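Local coordinates for seryl-tRNA synthetase (PDB 2DQ0), which catalyses the ATP-dependent attachment of serine to tRNA(Ser), and probably also to tRNA(Sec), as a homodimeric class II synthetase, at residues N123-F128 against Q145-M150; R133-H138 against E156-L161; R201-R206 against E328-E333. All blocks are in the same frame, centred on the assembly; numbering follows the deposited sequence.

Contact 1 of 3, residues N123-F128 against Q145-M150; sequences NVPIRF and QSQGKM
Phe-128 packs against segment 145-150, and the close part of the contact is its ring, set among three oxygens. Ser-146 O lies over one face, 3.3 Å from Phe-128 CZ. Gln-147 OE1 comes to the rim near the ring plane, also 3.3 Å from Phe-128 CZ, and Gln-145 O sits at the same kind of position, 3.8 Å from Phe-128 CE2. That last oxygen also accepts a hydrogen bond from Arg-339, on which the side chains of Pro-125 and Phe-128 also rest. Chi1 of -58° sets Phe-128 CG beside the backbone N, anti to the carbonyl carbon. Phe-128 CB is 4.2 Å from Met-150 CB.

The backbone here is the end of helix 139-146, closed by a Schellman motif with Gln-147 at C-prime and overlapping a type I' turn from Ser-146 to Lys-149. On the strand side, Ile-126 and Arg-127 form a classic beta bulge opposite Val-340.

The outer side is looser. The amide of Gln-147 is turned 47° from the Phe-128 ring, and its NE2 stays 4.0 Å from Pro-125 CG. Lys-149 approaches the ring obliquely, its CD 3.8 Å from Phe-128 CE1, before its exposed chain leads away and bends at chi4, where NZ makes only a weak hydrogen bond to Gln-147 OE1.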
loop_
_atom_site.group_PDB
_atom_site.type_symbol
_atom_site.label_atom_id
_atom_site.label_comp_id
_atom_site.label_asym_id
_atom_site.label_seq_id
_atom_site.Cartn_x
_atom_site.Cartn_y
_atom_site.Cartn_z
ATOM N N ASN A 123 -6.345 -30.616 -11.293
ATOM C CA ASN A 123 -7.247 -30.137 -10.268
ATOM C C ASN A 123 -8.593 -30.774 -10.571
ATOM O O ASN A 123 -8.933 -31.001 -11.729
ATOM C CB ASN A 123 -7.330 -28.616 -10.300
ATOM C CG ASN A 123 -6.112 -27.969 -9.690
ATOM O OD1 ASN A 123 -5.209 -28.658 -9.215
ATOM N ND2 ASN A 123 -6.079 -26.638 -9.693
ATOM N N VAL A 124 -9.365 -31.059 -9.533
ATOM C CA VAL A 124 -10.637 -31.708 -9.737
ATOM C C VAL A 124 -11.846 -30.841 -9.465
ATOM O O VAL A 124 -12.008 -30.311 -8.371
ATOM C CB VAL A 124 -10.734 -32.982 -8.855
ATOM C CG1 VAL A 124 -12.108 -33.599 -8.975
ATOM C CG2 VAL A 124 -9.661 -33.986 -9.262
ATOM N N PRO A 125 -12.718 -30.679 -10.473
ATOM C CA PRO A 125 -13.942 -29.872 -10.336
ATOM C C PRO A 125 -14.860 -30.703 -9.457
ATOM O O PRO A 125 -14.939 -31.911 -9.646
ATOM C CB PRO A 125 -14.469 -29.776 -11.769
ATOM C CG PRO A 125 -13.243 -29.971 -12.613
ATOM C CD PRO A 125 -12.495 -31.065 -11.874
ATOM N N ILE A 126 -15.551 -30.082 -8.507
ATOM C CA ILE A 126 -16.414 -30.845 -7.609
ATOM C C ILE A 126 -17.788 -30.248 -7.456
ATOM O O ILE A 126 -18.643 -30.809 -6.787
ATOM C CB ILE A 126 -15.799 -30.940 -6.194
ATOM C CG1 ILE A 126 -15.596 -29.533 -5.621
ATOM C CG2 ILE A 126 -14.467 -31.688 -6.235
ATOM C CD1 ILE A 126 -15.081 -29.534 -4.207
ATOM N N ARG A 127 -18.012 -29.113 -8.092
ATOM C CA ARG A 127 -19.284 -28.437 -7.954
ATOM C C ARG A 127 -19.410 -27.350 -9.033
ATOM O O ARG A 127 -18.423 -26.733 -9.428
ATOM C CB ARG A 127 -19.349 -27.854 -6.527
ATOM C CG ARG A 127 -20.577 -27.033 -6.221
ATOM C CD ARG A 127 -20.939 -27.004 -4.726
ATOM N NE ARG A 127 -19.995 -26.361 -3.794
ATOM C CZ ARG A 127 -18.899 -26.934 -3.295
ATOM N NH1 ARG A 127 -18.569 -28.163 -3.640
ATOM N NH2 ARG A 127 -18.161 -26.303 -2.394
ATOM N N PHE A 128 -20.621 -27.137 -9.531
ATOM C CA PHE A 128 -20.848 -26.132 -10.555
ATOM C C PHE A 128 -22.100 -25.354 -10.226
ATOM O O PHE A 128 -23.035 -25.907 -9.661
ATOM C CB PHE A 128 -21.039 -26.781 -11.921
ATOM C CG PHE A 128 -19.890 -27.620 -12.360
ATOM C CD1 PHE A 128 -19.796 -28.948 -11.965
ATOM C CD2 PHE A 128 -18.914 -27.091 -13.205
ATOM C CE1 PHE A 128 -18.753 -29.742 -12.406
ATOM C CE2 PHE A 128 -17.865 -27.872 -13.656
ATOM C CZ PHE A 128 -17.779 -29.207 -13.259
ATOM N N GLN A 145 -14.529 -28.397 -19.902
ATOM C CA GLN A 145 -14.251 -27.823 -18.601
ATOM C C GLN A 145 -15.421 -27.964 -17.620
ATOM O O GLN A 145 -15.227 -28.088 -16.403
ATOM C CB GLN A 145 -13.853 -26.363 -18.789
ATOM C CG GLN A 145 -12.520 -26.176 -19.514
ATOM C CD GLN A 145 -11.319 -26.592 -18.662
ATOM O OE1 GLN A 145 -10.813 -27.731 -18.751
ATOM N NE2 GLN A 145 -10.867 -25.668 -17.815
ATOM N N SER A 146 -16.640 -27.957 -18.145
ATOM C CA SER A 146 -17.806 -28.088 -17.282
ATOM C C SER A 146 -18.207 -29.550 -17.100
ATOM O O SER A 146 -19.016 -29.869 -16.238
ATOM C CB SER A 146 -18.983 -27.295 -17.850
ATOM O OG SER A 146 -19.172 -27.581 -19.230
ATOM N N GLN A 147 -17.634 -30.436 -17.906
ATOM C CA GLN A 147 -17.964 -31.852 -17.808
ATOM C C GLN A 147 -19.459 -32.045 -18.059
ATOM O O GLN A 147 -20.080 -32.933 -17.469
ATOM C CB GLN A 147 -17.650 -32.399 -16.411
ATOM C CG GLN A 147 -16.290 -32.071 -15.820
ATOM C CD GLN A 147 -16.150 -32.603 -14.394
ATOM O OE1 GLN A 147 -17.048 -32.440 -13.566
ATOM N NE2 GLN A 147 -15.027 -33.233 -14.105
ATOM N N GLY A 148 -20.041 -31.199 -18.905
ATOM C CA GLY A 148 -21.462 -31.308 -19.203
ATOM C C GLY A 148 -22.375 -31.162 -17.998
ATOM O O GLY A 148 -23.601 -31.230 -18.121
ATOM N N LYS A 149 -21.777 -30.935 -16.836
ATOM C CA LYS A 149 -22.516 -30.787 -15.595
ATOM C C LYS A 149 -22.991 -29.360 -15.302
ATOM O O LYS A 149 -23.442 -29.089 -14.199
ATOM C CB LYS A 149 -21.648 -31.271 -14.432
ATOM C CG LYS A 149 -21.138 -32.717 -14.559
ATOM C CD LYS A 149 -20.322 -33.122 -13.324
ATOM C CE LYS A 149 -19.960 -34.618 -13.292
ATOM N NZ LYS A 149 -18.981 -35.062 -14.335
ATOM N N MET A 150 -22.916 -28.452 -16.272
ATOM C CA MET A 150 -23.325 -27.066 -16.025
ATOM C C MET A 150 -24.267 -26.511 -17.091
ATOM O O MET A 150 -24.021 -26.664 -18.291
ATOM C CB MET A 150 -22.068 -26.176 -15.911
ATOM C CG MET A 150 -22.315 -24.664 -15.864
ATOM S SD MET A 150 -20.786 -23.707 -15.592
ATOM C CE MET A 150 -21.379 -22.401 -14.670
#

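Contact 2 of 3, residues R133-H138 against E156-L161; sequences RVWKGH and EWKPKL
Arg-133 NH2 lies 3.5 Å from Trp-157 CZ2 and also donates a hydrogen bond to the carbonyl of Gln-422, while NH1 of the same guanidinium binds the carbonyl of Asn-420. Two backbone oxygens thus hold the charged group, and the indole of Trp-157 comes against it obliquely, its benzo part nearest.

The larger part of the contact is built on Trp-135. Lys-158 lies across one face of the indole: its CG is anti to the backbone N (chi1 -169°), which sets it 3.7 Å from the centroid of the five-membered ring and 18° off the normal, a CH-pi contact. Beyond CG the chain runs extended over the six-membered ring, with CD 3.5 Å from Trp-135 CZ2. The ammonium ends off-centre, its NZ 4.5 Å from the centroid of the six-membered ring of Trp-135, a cation-pi interaction 35° off the normal. The opposite face carries Gly-137 N, and at the edge Trp-135 CE3 stands over the centre of the His-138 ring. Closer to the backbone, Pro-159 CD packs 3.6 Å from Trp-135 CB.

The chain turns just after Trp-135, where His-138 N bonds to Trp-135 O at 2.9 Å. Parallel strands 132-135 and 152-155, joined through helix 139-146, form a beta-alpha-beta crossover; this surface patch packs the end of its first strand and the turn to the helix, with His-138 as N-cap, against the loop leading from its second strand to helix 162-168, with Leu-161 as N-cap.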
loop_
_atom_site.group_PDB
_atom_site.type_symbol
_atom_site.label_atom_id
_atom_site.label_comp_id
_atom_site.label_asym_id
_atom_site.label_seq_id
_atom_site.Cartn_x
_atom_site.Cartn_y
_atom_site.Cartn_z
ATOM N N ARG A 133 -22.882 -18.135 -20.261
ATOM C CA ARG A 133 -23.160 -17.604 -21.575
ATOM C C ARG A 133 -21.890 -17.904 -22.365
ATOM O O ARG A 133 -20.853 -17.302 -22.140
ATOM C CB ARG A 133 -23.441 -16.115 -21.475
ATOM C CG ARG A 133 -24.626 -15.822 -20.539
ATOM C CD ARG A 133 -24.799 -14.326 -20.228
ATOM N NE ARG A 133 -25.018 -13.518 -21.420
ATOM C CZ ARG A 133 -24.660 -12.240 -21.519
ATOM N NH1 ARG A 133 -24.066 -11.633 -20.495
ATOM N NH2 ARG A 133 -24.878 -11.566 -22.646
ATOM N N VAL A 134 -21.989 -18.874 -23.268
ATOM C CA VAL A 134 -20.880 -19.322 -24.097
ATOM C C VAL A 134 -20.956 -18.904 -25.565
ATOM O O VAL A 134 -22.000 -19.000 -26.211
ATOM C CB VAL A 134 -20.777 -20.878 -24.077
ATOM C CG1 VAL A 134 -19.510 -21.341 -24.811
ATOM C CG2 VAL A 134 -20.813 -21.396 -22.628
ATOM N N TRP A 135 -19.826 -18.449 -26.088
ATOM C CA TRP A 135 -19.718 -18.077 -27.497
ATOM C C TRP A 135 -19.699 -19.370 -28.309
ATOM O O TRP A 135 -19.079 -20.355 -27.888
ATOM C CB TRP A 135 -18.412 -17.360 -27.745
ATOM C CG TRP A 135 -18.166 -17.024 -29.177
ATOM C CD1 TRP A 135 -19.037 -16.405 -30.046
ATOM C CD2 TRP A 135 -16.917 -17.127 -29.864
ATOM N NE1 TRP A 135 -18.390 -16.104 -31.226
ATOM C CE2 TRP A 135 -17.090 -16.534 -31.143
ATOM C CE3 TRP A 135 -15.661 -17.653 -29.523
ATOM C CZ2 TRP A 135 -16.039 -16.452 -32.089
ATOM C CZ3 TRP A 135 -14.607 -17.571 -30.467
ATOM C CH2 TRP A 135 -14.811 -16.972 -31.733
ATOM N N LYS A 136 -20.352 -19.367 -29.472
ATOM C CA LYS A 136 -20.380 -20.565 -30.313
ATOM C C LYS A 136 -18.968 -21.146 -30.484
ATOM O O LYS A 136 -18.814 -22.363 -30.497
ATOM C CB LYS A 136 -21.001 -20.259 -31.690
ATOM C CG LYS A 136 -21.082 -21.474 -32.628
ATOM C CD LYS A 136 -21.709 -21.087 -33.955
ATOM C CE LYS A 136 -21.672 -22.233 -34.948
ATOM N NZ LYS A 136 -21.933 -21.789 -36.358
ATOM N N GLY A 137 -17.959 -20.271 -30.559
ATOM C CA GLY A 137 -16.577 -20.690 -30.740
ATOM C C GLY A 137 -15.802 -21.245 -29.549
ATOM O O GLY A 137 -14.629 -21.606 -29.687
ATOM N N HIS A 138 -16.439 -21.331 -28.385
ATOM C CA HIS A 138 -15.787 -21.844 -27.169
ATOM C C HIS A 138 -16.531 -23.061 -26.634
ATOM O O HIS A 138 -16.195 -23.603 -25.593
ATOM C CB HIS A 138 -15.782 -20.756 -26.086
ATOM C CG HIS A 138 -14.855 -19.615 -26.368
ATOM N ND1 HIS A 138 -15.184 -18.307 -26.089
ATOM C CD2 HIS A 138 -13.601 -19.586 -26.885
ATOM C CE1 HIS A 138 -14.173 -17.520 -26.425
ATOM N NE2 HIS A 138 -13.201 -18.272 -26.913
ATOM N N GLU A 156 -24.907 -15.560 -29.586
ATOM C CA GLU A 156 -24.824 -15.234 -31.000
ATOM C C GLU A 156 -23.484 -14.549 -31.277
ATOM O O GLU A 156 -22.543 -15.139 -31.846
ATOM C CB GLU A 156 -25.946 -14.261 -31.388
ATOM C CG GLU A 156 -27.376 -14.745 -31.169
ATOM C CD GLU A 156 -27.975 -14.289 -29.843
ATOM O OE1 GLU A 156 -29.224 -14.207 -29.760
ATOM O OE2 GLU A 156 -27.205 -14.022 -28.889
ATOM N N TRP A 157 -23.438 -13.284 -30.866
ATOM C CA TRP A 157 -22.284 -12.411 -31.018
ATOM C C TRP A 157 -21.111 -12.871 -30.173
ATOM O O TRP A 157 -21.264 -13.674 -29.249
ATOM C CB TRP A 157 -22.683 -10.997 -30.615
ATOM C CG TRP A 157 -23.459 -10.959 -29.334
ATOM C CD1 TRP A 157 -24.738 -11.389 -29.135
ATOM C CD2 TRP A 157 -22.996 -10.487 -28.069
ATOM N NE1 TRP A 157 -25.106 -11.215 -27.822
ATOM C CE2 TRP A 157 -24.054 -10.662 -27.144
ATOM C CE3 TRP A 157 -21.792 -9.937 -27.625
ATOM C CZ2 TRP A 157 -23.941 -10.303 -25.806
ATOM C CZ3 TRP A 157 -21.679 -9.580 -26.298
ATOM C CH2 TRP A 157 -22.751 -9.765 -25.399
ATOM N N LYS A 158 -19.929 -12.360 -30.482
ATOM C CA LYS A 158 -18.761 -12.746 -29.704
ATOM C C LYS A 158 -18.579 -11.844 -28.470
ATOM O O LYS A 158 -18.433 -10.635 -28.585
ATOM C CB LYS A 158 -17.503 -12.712 -30.573
ATOM C CG LYS A 158 -16.339 -13.358 -29.881
ATOM C CD LYS A 158 -15.105 -13.380 -30.738
ATOM C CE LYS A 158 -13.955 -13.993 -29.940
ATOM N NZ LYS A 158 -12.645 -13.942 -30.642
ATOM N N PRO A 159 -18.618 -12.432 -27.269
ATOM C CA PRO A 159 -18.452 -11.642 -26.039
ATOM C C PRO A 159 -17.031 -11.074 -25.928
ATOM O O PRO A 159 -16.056 -11.751 -26.257
ATOM C CB PRO A 159 -18.774 -12.650 -24.940
ATOM C CG PRO A 159 -18.334 -13.967 -25.549
ATOM C CD PRO A 159 -18.852 -13.856 -26.966
ATOM N N LYS A 160 -16.924 -9.829 -25.468
ATOM C CA LYS A 160 -15.634 -9.159 -25.346
ATOM C C LYS A 160 -14.820 -9.481 -24.082
ATOM O O LYS A 160 -15.344 -9.964 -23.069
ATOM C CB LYS A 160 -15.835 -7.638 -25.450
ATOM C CG LYS A 160 -16.581 -7.190 -26.710
ATOM C CD LYS A 160 -16.521 -5.668 -26.934
ATOM C CE LYS A 160 -17.297 -5.220 -28.187
ATOM N NZ LYS A 160 -18.815 -5.207 -28.039
ATOM N N LEU A 161 -13.523 -9.214 -24.168
ATOM C CA LEU A 161 -12.611 -9.424 -23.050
ATOM C C LEU A 161 -12.777 -8.254 -22.096
ATOM O O LEU A 161 -13.086 -7.125 -22.525
ATOM C CB LEU A 161 -11.188 -9.461 -23.550
ATOM C CG LEU A 161 -10.889 -10.805 -24.193
ATOM C CD1 LEU A 161 -9.514 -10.700 -24.861
ATOM C CD2 LEU A 161 -10.958 -11.931 -23.135
#

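Contact 3 of 3, residues R201-R206 against E328-E333; sequences RFALDR and EELFQE
Arg-206 and Glu-333 meet tip to tip in a side-on bidentate salt bridge. Arg-206 NE bonds to Glu-333 OE1 at 2.8 Å and Arg-206 NH2 to Glu-333 OE2 at 2.6 Å, each oxygen being approached on its syn side; NH2 lies almost as near OE1. Both bonds are bent, with an N-H...O angle of 131° from NE, and the guanidinium and carboxylate planes are 43° apart.

Phe-202 lies against one face of the Arg-206 guanidinium, its CE1 3.7 Å above the plane, over the centre. The side chains of Phe-202 and Leu-330 slide past each other in opposite directions, with Leu-330 CD2 3.4 Å from Phe-202 CE2. Leu-330 CD2 also packs 4.0 Å from Arg-206 CB, and Leu-330 CD1 approaches Ala-203 CB at 4.2 Å. Ile-408 touches Phe-202, Ala-203 and Leu-330 from the sheet.

The axes of the two segments come within 10.9 Å, their N-to-C directions 132° apart, so Phe-202, Leu-330, Arg-206 and Glu-333 span the gap. Helix 190-209 leads into strand 213-216 and packs on Leu-197 of the second subunit; its position is consistent with that of the motif 1 helix of class II synthetases, which lies at the dimer interface.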
loop_
_atom_site.group_PDB
_atom_site.type_symbol
_atom_site.label_atom_id
_atom_site.label_comp_id
_atom_site.label_asym_id
_atom_site.label_seq_id
_atom_site.Cartn_x
_atom_site.Cartn_y
_atom_site.Cartn_z
ATOM N N ARG A 201 -17.624 -3.281 0.275
ATOM C CA ARG A 201 -18.720 -3.142 1.230
ATOM C C ARG A 201 -19.666 -4.340 1.240
ATOM O O ARG A 201 -20.039 -4.830 2.304
ATOM C CB ARG A 201 -19.535 -1.872 0.961
ATOM C CG ARG A 201 -19.012 -0.620 1.658
ATOM C CD ARG A 201 -18.664 -0.862 3.139
ATOM N NE ARG A 201 -19.786 -1.224 4.015
ATOM C CZ ARG A 201 -20.604 -0.348 4.601
ATOM N NH1 ARG A 201 -21.582 -0.783 5.384
ATOM N NH2 ARG A 201 -20.452 0.963 4.401
ATOM N N PHE A 202 -20.057 -4.804 0.060
ATOM C CA PHE A 202 -20.931 -5.966 -0.047
ATOM C C PHE A 202 -20.286 -7.163 0.674
ATOM O O PHE A 202 -20.867 -7.723 1.602
ATOM C CB PHE A 202 -21.172 -6.273 -1.523
ATOM C CG PHE A 202 -21.795 -7.600 -1.781
ATOM C CD1 PHE A 202 -23.063 -7.897 -1.303
ATOM C CD2 PHE A 202 -21.116 -8.560 -2.527
ATOM C CE1 PHE A 202 -23.645 -9.138 -1.568
ATOM C CE2 PHE A 202 -21.689 -9.807 -2.801
ATOM C CZ PHE A 202 -22.951 -10.097 -2.323
ATOM N N ALA A 203 -19.075 -7.533 0.265
ATOM C CA ALA A 203 -18.372 -8.652 0.891
ATOM C C ALA A 203 -18.309 -8.435 2.383
ATOM O O ALA A 203 -18.660 -9.302 3.174
ATOM C CB ALA A 203 -16.959 -8.768 0.340
ATOM N N LEU A 204 -17.838 -7.255 2.749
ATOM C CA LEU A 204 -17.700 -6.862 4.136
ATOM C C LEU A 204 -18.988 -7.056 4.928
ATOM O O LEU A 204 -18.971 -7.649 6.000
ATOM C CB LEU A 204 -17.279 -5.403 4.190
ATOM C CG LEU A 204 -16.228 -5.035 5.219
ATOM C CD1 LEU A 204 -15.198 -6.153 5.388
ATOM C CD2 LEU A 204 -15.560 -3.767 4.741
ATOM N N ASP A 205 -20.097 -6.559 4.388
ATOM C CA ASP A 205 -21.393 -6.651 5.047
ATOM C C ASP A 205 -21.836 -8.081 5.317
ATOM O O ASP A 205 -22.221 -8.443 6.434
ATOM C CB ASP A 205 -22.462 -5.939 4.206
ATOM C CG ASP A 205 -22.451 -4.426 4.398
ATOM O OD1 ASP A 205 -21.701 -3.903 5.261
ATOM O OD2 ASP A 205 -23.205 -3.746 3.681
ATOM N N ARG A 206 -21.777 -8.899 4.285
ATOM C CA ARG A 206 -22.194 -10.267 4.425
ATOM C C ARG A 206 -21.387 -11.068 5.446
ATOM O O ARG A 206 -21.970 -11.807 6.230
ATOM C CB ARG A 206 -22.159 -10.955 3.068
ATOM C CG ARG A 206 -23.500 -11.492 2.658
ATOM C CD ARG A 206 -24.478 -10.369 2.497
ATOM N NE ARG A 206 -25.469 -10.682 1.477
ATOM C CZ ARG A 206 -26.291 -9.777 0.950
ATOM N NH1 ARG A 206 -26.249 -8.501 1.352
ATOM N NH2 ARG A 206 -27.136 -10.136 -0.009
ATOM N N GLU A 328 -18.768 -18.729 -2.146
ATOM C CA GLU A 328 -19.721 -19.172 -3.176
ATOM C C GLU A 328 -21.000 -18.346 -3.155
ATOM O O GLU A 328 -21.543 -18.023 -4.211
ATOM C CB GLU A 328 -20.101 -20.650 -2.996
ATOM C CG GLU A 328 -19.003 -21.618 -3.327
ATOM C CD GLU A 328 -19.437 -23.058 -3.241
ATOM O OE1 GLU A 328 -20.332 -23.458 -4.017
ATOM O OE2 GLU A 328 -18.872 -23.793 -2.401
ATOM N N GLU A 329 -21.480 -18.007 -1.956
ATOM C CA GLU A 329 -22.709 -17.231 -1.831
ATOM C C GLU A 329 -22.582 -15.875 -2.464
ATOM O O GLU A 329 -23.510 -15.408 -3.134
ATOM C CB GLU A 329 -23.105 -17.056 -0.371
ATOM C CG GLU A 329 -23.859 -18.228 0.227
ATOM C CD GLU A 329 -24.168 -18.009 1.702
ATOM O OE1 GLU A 329 -24.638 -16.902 2.039
ATOM O OE2 GLU A 329 -23.947 -18.934 2.521
ATOM N N LEU A 330 -21.435 -15.233 -2.255
ATOM C CA LEU A 330 -21.226 -13.908 -2.814
ATOM C C LEU A 330 -21.320 -13.920 -4.322
ATOM O O LEU A 330 -22.025 -13.095 -4.914
ATOM C CB LEU A 330 -19.872 -13.344 -2.389
ATOM C CG LEU A 330 -19.767 -13.096 -0.892
ATOM C CD1 LEU A 330 -18.350 -12.674 -0.558
ATOM C CD2 LEU A 330 -20.790 -12.044 -0.475
ATOM N N PHE A 331 -20.622 -14.857 -4.954
ATOM C CA PHE A 331 -20.662 -14.912 -6.402
ATOM C C PHE A 331 -22.012 -15.325 -6.950
ATOM O O PHE A 331 -22.374 -14.940 -8.063
ATOM C CB PHE A 331 -19.519 -15.776 -6.921
ATOM C CG PHE A 331 -18.187 -15.084 -6.823
ATOM C CD1 PHE A 331 -17.689 -14.342 -7.912
ATOM C CD2 PHE A 331 -17.472 -15.085 -5.603
ATOM C CE1 PHE A 331 -16.502 -13.606 -7.795
ATOM C CE2 PHE A 331 -16.290 -14.358 -5.466
ATOM C CZ PHE A 331 -15.791 -13.608 -6.568
ATOM N N GLN A 332 -22.779 -16.084 -6.174
ATOM C CA GLN A 332 -24.120 -16.430 -6.627
ATOM C C GLN A 332 -24.975 -15.149 -6.607
ATOM O O GLN A 332 -25.699 -14.872 -7.571
ATOM C CB GLN A 332 -24.736 -17.514 -5.754
ATOM C CG GLN A 332 -24.034 -18.840 -5.901
ATOM C CD GLN A 332 -24.560 -19.888 -4.951
ATOM O OE1 GLN A 332 -24.006 -20.982 -4.850
ATOM N NE2 GLN A 332 -25.630 -19.565 -4.254
ATOM N N GLU A 333 -24.875 -14.346 -5.545
ATOM C CA GLU A 333 -25.651 -13.100 -5.508
ATOM C C GLU A 333 -25.201 -12.160 -6.643
ATOM O O GLU A 333 -26.001 -11.413 -7.220
ATOM C CB GLU A 333 -25.512 -12.410 -4.144
ATOM C CG GLU A 333 -26.018 -13.278 -2.974
ATOM C CD GLU A 333 -26.503 -12.473 -1.765
ATOM O OE1 GLU A 333 -25.781 -12.409 -0.741
ATOM O OE2 GLU A 333 -27.615 -11.907 -1.849
#

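Contacts 1 and 2 interlock, their segments alternating along the chain; their centres are 20 Å apart, their nearest atoms about 7 Å. Contact 1 touches contact 3 directly through a salt bridge, Arg-127 NH2 to Glu-328 OE2 at 2.6 Å, which ties the edge strand to helix 316-333. Contact 2 stays about 12 Å from contact 3 at the nearest atoms and lies away from the annotated sites. Contact 3 lies near the substrate pocket: the side chain of Leu-330 is about 11 Å from the bound seryl-adenylate analogue and about 8 Å from that of Thr-406, a predicted serine-binding residue. In contact 1 the Gln-145 side chain is about 11 Å from that of Glu-370, a predicted ATP-binding residue.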